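Long-range contacts in Glp_546_48378_50642 (PDB 2QVW), which cleaves double-stranded RNA into small interfering RNAs of about 21 to 23 base pairs in the RNA interference pathway: residues A[84-89]-A[109-114]; A[97-102]-A[301-306]. All blocks are in the same frame, centred on the assembly; numbering follows the deposited sequence.

Interaction 1: residues A[84-89]-A[109-114]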
loop_
_atom_site.group_PDB
_atom_site.type_symbol
_atom_site.label_atom_id
_atom_site.label_comp_id
_atom_site.label_asym_id
_atom_site.label_seq_id
_atom_site.Cartn_x
_atom_site.Cartn_y
_atom_site.Cartn_z
ATOM N N SER A 84 -5.274 13.657 -28.606
ATOM C CA SER A 84 -5.259 12.264 -28.204
ATOM C C SER A 84 -4.665 12.160 -26.819
ATOM O O SER A 84 -3.478 12.402 -26.638
ATOM C CB SER A 84 -4.422 11.435 -29.177
ATOM O OG SER A 84 -4.525 10.052 -28.886
ATOM N N TRP A 85 -5.493 11.804 -25.841
ATOM C CA TRP A 85 -5.038 11.658 -24.460
ATOM C C TRP A 85 -3.921 10.627 -24.374
ATOM O O TRP A 85 -2.886 10.862 -23.751
ATOM C CB TRP A 85 -6.193 11.217 -23.571
ATOM C CG TRP A 85 -7.341 12.169 -23.575
ATOM C CD1 TRP A 85 -8.609 11.922 -24.018
ATOM C CD2 TRP A 85 -7.343 13.516 -23.082
ATOM N NE1 TRP A 85 -9.408 13.030 -23.826
ATOM C CE2 TRP A 85 -8.657 14.022 -23.254
ATOM C CE3 TRP A 85 -6.365 14.345 -22.508
ATOM C CZ2 TRP A 85 -9.017 15.317 -22.873
ATOM C CZ3 TRP A 85 -6.721 15.634 -22.127
ATOM C CH2 TRP A 85 -8.040 16.107 -22.312
ATOM N N THR A 86 -4.148 9.479 -25.004
ATOM C CA THR A 86 -3.175 8.397 -25.022
ATOM C C THR A 86 -1.836 8.866 -25.584
ATOM O O THR A 86 -0.778 8.421 -25.153
ATOM C CB THR A 86 -3.693 7.229 -25.880
ATOM O OG1 THR A 86 -4.889 6.710 -25.292
ATOM C CG2 THR A 86 -2.647 6.131 -25.990
ATOM N N GLU A 87 -1.898 9.771 -26.551
ATOM C CA GLU A 87 -0.704 10.290 -27.203
ATOM C C GLU A 87 -0.083 11.367 -26.339
ATOM O O GLU A 87 1.122 11.369 -26.101
ATOM C CB GLU A 87 -1.069 10.863 -28.577
ATOM C CG GLU A 87 0.114 11.159 -29.478
ATOM C CD GLU A 87 -0.309 11.751 -30.812
ATOM O OE1 GLU A 87 -1.107 11.105 -31.538
ATOM O OE2 GLU A 87 0.165 12.864 -31.130
ATOM N N ILE A 88 -0.917 12.288 -25.875
ATOM C CA ILE A 88 -0.452 13.366 -25.017
ATOM C C ILE A 88 0.341 12.739 -23.882
ATOM O O ILE A 88 1.317 13.315 -23.393
ATOM C CB ILE A 88 -1.628 14.160 -24.397
ATOM C CG1 ILE A 88 -2.441 14.857 -25.488
ATOM C CG2 ILE A 88 -1.095 15.192 -23.427
ATOM C CD1 ILE A 88 -3.602 15.666 -24.961
ATOM N N GLY A 89 -0.082 11.548 -23.472
ATOM C CA GLY A 89 0.590 10.852 -22.387
ATOM C C GLY A 89 1.887 10.165 -22.763
ATOM O O GLY A 89 2.879 10.295 -22.059
ATOM N N PHE A 109 -1.771 0.648 -23.892
ATOM C CA PHE A 109 -1.792 2.029 -23.420
ATOM C C PHE A 109 -3.252 2.424 -23.240
ATOM O O PHE A 109 -3.971 2.642 -24.207
ATOM C CB PHE A 109 -1.099 2.960 -24.424
ATOM C CG PHE A 109 0.409 2.910 -24.362
ATOM C CD1 PHE A 109 1.090 3.345 -23.229
ATOM C CD2 PHE A 109 1.153 2.428 -25.441
ATOM C CE1 PHE A 109 2.492 3.303 -23.170
ATOM C CE2 PHE A 109 2.557 2.382 -25.392
ATOM C CZ PHE A 109 3.223 2.819 -24.255
ATOM N N ALA A 110 -3.678 2.496 -21.986
ATOM C CA ALA A 110 -5.047 2.846 -21.652
ATOM C C ALA A 110 -5.630 3.901 -22.570
ATOM O O ALA A 110 -4.927 4.763 -23.086
ATOM C CB ALA A 110 -5.125 3.326 -20.206
ATOM N N THR A 111 -6.935 3.817 -22.764
ATOM C CA THR A 111 -7.664 4.756 -23.596
ATOM C C THR A 111 -8.567 5.521 -22.641
ATOM O O THR A 111 -9.310 4.913 -21.871
ATOM C CB THR A 111 -8.523 4.010 -24.612
ATOM O OG1 THR A 111 -7.683 3.195 -25.433
ATOM C CG2 THR A 111 -9.281 4.977 -25.485
ATOM N N LEU A 112 -8.504 6.846 -22.683
ATOM C CA LEU A 112 -9.320 7.656 -21.789
ATOM C C LEU A 112 -10.148 8.754 -22.457
ATOM O O LEU A 112 -9.716 9.362 -23.428
ATOM C CB LEU A 112 -8.441 8.264 -20.683
ATOM C CG LEU A 112 -7.165 9.052 -20.981
ATOM C CD1 LEU A 112 -6.687 9.740 -19.719
ATOM C CD2 LEU A 112 -6.091 8.121 -21.496
ATOM N N ALA A 113 -11.345 8.992 -21.922
ATOM C CA ALA A 113 -12.261 10.021 -22.427
ATOM C C ALA A 113 -12.929 10.742 -21.248
ATOM O O ALA A 113 -13.575 10.115 -20.413
ATOM C CB ALA A 113 -13.321 9.390 -23.318
ATOM N N PHE A 114 -12.779 12.060 -21.188
ATOM C CA PHE A 114 -13.353 12.850 -20.104
ATOM C C PHE A 114 -14.696 13.477 -20.469
ATOM O O PHE A 114 -14.856 14.059 -21.544
ATOM C CB PHE A 114 -12.376 13.946 -19.695
ATOM C CG PHE A 114 -11.042 13.428 -19.271
ATOM C CD1 PHE A 114 -10.903 12.717 -18.093
ATOM C CD2 PHE A 114 -9.921 13.631 -20.056
ATOM C CE1 PHE A 114 -9.657 12.214 -17.700
ATOM C CE2 PHE A 114 -8.670 13.130 -19.671
ATOM C CZ PHE A 114 -8.542 12.422 -18.494
#
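Trp-85 and Phe-114 are brought together by the same first torsion: in each, CG stands anti to the carbonyl carbon and beside the backbone N (chi1 -59° in Trp-85). The resulting T-shaped aromatic pair joins helix 85-90 to strand 112-117, an outermost strand of an antiparallel sheet that is built mostly from the N-terminal region of this Dicer and completed by strand 320-322. The phenyl ring presents its edge to the six-membered ring of the indole, with centroids 4.8 Å apart and planes at 84°. Phe-114 CE2 lies over the centre of that indole face, and the neighbouring rim atom CD2 comes 3.4 Å from Trp-85 CZ2. Beside the indole, Leu-112 CG meets Trp-85 CB at 3.5 Å, the two side chains crossing at about a right angle. Trp-85, Leu-112 and Phe-114 are all buried. Phe-74 of helix 60-77 also meets the Trp-85 ring; from helix 267-284, Leu-267 touches both Trp-85 and Phe-114, while Ala-271 and Ile-274 touch Leu-112. Toward the surface the contact turns polar. Thr-86 splits its two branches: the methyl CG2, anti to the backbone N, packs on Phe-109 CB at 3.9 Å before that phenyl ring leads away, and the hydroxyl points at the loop that precedes the strand. The loop has further bonds, Ala-110 N to Gln-278 OE1 and Thr-111 N to Asp-26 OD1. Thr-86 OG1 donates the one hydrogen bond across the contact, reaching Ala-110 O at 2.9 Å in the carbonyl plane, on a lone pair, with a C=O...OG1 angle of 142°.

Interaction 2: residues A[97-102]-A[301-306]; sequences YTFPRF and AITAGL
Thr-98 OG1 is gripped by two groups, Tyr-299 OH and Asp-276 OD2, which leaves the methyl branch of Thr-98 to meet helix 295-306. With chi1 at -54°, OG1 stands beside the backbone N and anti to the carbonyl carbon, and CG2 is anti to the backbone N. This methyl faces Thr-303 CG2 at 3.2 Å, the two threonines crossing at about a right angle. The same Thr-98 methyl also lies above one face of the Phe-99 ring, offset toward its rim. Phe-99 reaches from the loop with its far edge leading. CZ approaches Thr-303 CA at 3.4 Å near the ring plane, CE2 packs on Ile-302 CG2 at 3.6 Å, and CE1 meets Leu-306 CB at 3.4 Å, so the outer ring atoms meet three residues near the helix end. Thr-280 and Leu-284 of helix 267-284 touch the ring as well. A type I beta turn runs from Phe-99 to Phe-102. No hydrogen bond joins 97-102 to 301-306 directly: this buried joint between the N-terminal domain and the first RNase III region is apolar across its interface, and polar bonds from Thr-98 go to Tyr-299, Arg-307 and Asp-276 instead.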
loop_
_atom_site.group_PDB
_atom_site.type_symbol
_atom_site.label_atom_id
_atom_site.label_comp_id
_atom_site.label_asym_id
_atom_site.label_seq_id
_atom_site.Cartn_x
_atom_site.Cartn_y
_atom_site.Cartn_z
ATOM N N TYR A 97 8.202 11.212 -14.871
ATOM C CA TYR A 97 7.674 9.950 -14.370
ATOM C C TYR A 97 8.109 9.822 -12.911
ATOM O O TYR A 97 9.010 10.533 -12.459
ATOM C CB TYR A 97 8.209 8.761 -15.179
ATOM C CG TYR A 97 7.737 8.691 -16.618
ATOM C CD1 TYR A 97 8.206 9.591 -17.573
ATOM C CD2 TYR A 97 6.816 7.728 -17.022
ATOM C CE1 TYR A 97 7.768 9.535 -18.894
ATOM C CE2 TYR A 97 6.369 7.661 -18.338
ATOM C CZ TYR A 97 6.843 8.567 -19.274
ATOM O OH TYR A 97 6.377 8.521 -20.581
ATOM N N THR A 98 7.466 8.919 -12.178
ATOM C CA THR A 98 7.794 8.716 -10.776
ATOM C C THR A 98 9.133 7.995 -10.660
ATOM O O THR A 98 9.813 8.075 -9.633
ATOM C CB THR A 98 6.714 7.895 -10.076
ATOM O OG1 THR A 98 5.442 8.523 -10.282
ATOM C CG2 THR A 98 6.998 7.811 -8.586
ATOM N N PHE A 99 9.501 7.288 -11.720
ATOM C CA PHE A 99 10.761 6.580 -11.762
ATOM C C PHE A 99 11.384 6.822 -13.119
ATOM O O PHE A 99 11.445 5.922 -13.942
ATOM C CB PHE A 99 10.525 5.096 -11.545
ATOM C CG PHE A 99 9.871 4.785 -10.235
ATOM C CD1 PHE A 99 10.586 4.880 -9.045
ATOM C CD2 PHE A 99 8.524 4.444 -10.184
ATOM C CE1 PHE A 99 9.960 4.641 -7.822
ATOM C CE2 PHE A 99 7.894 4.205 -8.973
ATOM C CZ PHE A 99 8.609 4.303 -7.791
ATOM N N PRO A 100 11.852 8.058 -13.364
ATOM C CA PRO A 100 12.480 8.468 -14.620
ATOM C C PRO A 100 13.685 7.629 -15.037
ATOM O O PRO A 100 14.160 7.730 -16.165
ATOM C CB PRO A 100 12.844 9.929 -14.354
ATOM C CG PRO A 100 13.092 9.954 -12.891
ATOM C CD PRO A 100 11.927 9.152 -12.379
ATOM N N ARG A 101 14.173 6.792 -14.135
ATOM C CA ARG A 101 15.324 5.954 -14.440
ATOM C C ARG A 101 14.900 4.552 -14.853
ATOM O O ARG A 101 15.736 3.724 -15.211
ATOM C CB ARG A 101 16.238 5.876 -13.227
ATOM C CG ARG A 101 16.861 7.196 -12.838
ATOM C CD ARG A 101 17.399 7.094 -11.422
ATOM N NE ARG A 101 18.041 5.799 -11.191
ATOM C CZ ARG A 101 18.514 5.393 -10.017
ATOM N NH1 ARG A 101 18.424 6.178 -8.952
ATOM N NH2 ARG A 101 19.076 4.196 -9.907
ATOM N N PHE A 102 13.596 4.294 -14.799
ATOM C CA PHE A 102 13.033 2.994 -15.156
ATOM C C PHE A 102 11.811 3.151 -16.031
ATOM O O PHE A 102 10.696 2.854 -15.612
ATOM C CB PHE A 102 12.642 2.223 -13.898
ATOM C CG PHE A 102 13.803 1.835 -13.054
ATOM C CD1 PHE A 102 14.722 0.899 -13.509
ATOM C CD2 PHE A 102 14.011 2.438 -11.824
ATOM C CE1 PHE A 102 15.833 0.573 -12.751
ATOM C CE2 PHE A 102 15.119 2.119 -11.060
ATOM C CZ PHE A 102 16.031 1.186 -11.525
ATOM N N ALA A 301 1.975 1.974 -4.192
ATOM C CA ALA A 301 2.657 1.075 -3.277
ATOM C C ALA A 301 4.130 1.020 -3.626
ATOM O O ALA A 301 4.988 0.989 -2.748
ATOM C CB ALA A 301 2.050 -0.306 -3.366
ATOM N N ILE A 302 4.413 1.004 -4.925
ATOM C CA ILE A 302 5.780 0.952 -5.421
ATOM C C ILE A 302 6.474 2.289 -5.234
ATOM O O ILE A 302 7.656 2.349 -4.923
ATOM C CB ILE A 302 5.808 0.549 -6.920
ATOM C CG1 ILE A 302 5.565 -0.959 -7.051
ATOM C CG2 ILE A 302 7.136 0.932 -7.551
ATOM C CD1 ILE A 302 5.782 -1.506 -8.447
ATOM N N THR A 303 5.729 3.364 -5.425
ATOM C CA THR A 303 6.292 4.686 -5.267
ATOM C C THR A 303 6.698 4.877 -3.823
ATOM O O THR A 303 7.815 5.277 -3.532
ATOM C CB THR A 303 5.282 5.761 -5.638
ATOM O OG1 THR A 303 4.783 5.503 -6.951
ATOM C CG2 THR A 303 5.937 7.119 -5.619
ATOM N N ALA A 304 5.781 4.573 -2.916
ATOM C CA ALA A 304 6.035 4.722 -1.487
ATOM C C ALA A 304 7.209 3.890 -0.995
ATOM O O ALA A 304 7.933 4.303 -0.091
ATOM C CB ALA A 304 4.805 4.353 -0.709
ATOM N N GLY A 305 7.392 2.715 -1.583
ATOM C CA GLY A 305 8.474 1.858 -1.162
ATOM C C GLY A 305 9.774 2.148 -1.865
ATOM O O GLY A 305 10.831 1.766 -1.366
ATOM N N LEU A 306 9.709 2.828 -3.007
ATOM C CA LEU A 306 10.909 3.134 -3.780
ATOM C C LEU A 306 11.294 4.609 -3.821
ATOM O O LEU A 306 12.449 4.941 -4.075
ATOM C CB LEU A 306 10.755 2.603 -5.202
ATOM C CG LEU A 306 10.668 1.086 -5.281
ATOM C CD1 LEU A 306 10.289 0.672 -6.670
ATOM C CD2 LEU A 306 12.000 0.480 -4.889
#

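Interactions 1 and 2 have centres 21 Å apart, and their segments alternate along the chain: loop 97-102 lies between the two halves of interaction 1. They meet in a packing contact where Gly-89 O comes 4.2 Å from Tyr-97 OH. Helix 267-284 serves both, covering Leu-112 and Phe-114 near its start and meeting Thr-98 and Phe-99 further on. Both segments of interaction 1 lie in the N-terminal region, whereas interaction 2 ties that region to the first RNase III region. Both contacts stand away from the annotated metal sites; a bound manganese ion lies about 10 Å from the side chain of Phe-109, and one lies about 13 Å from that of Thr-303.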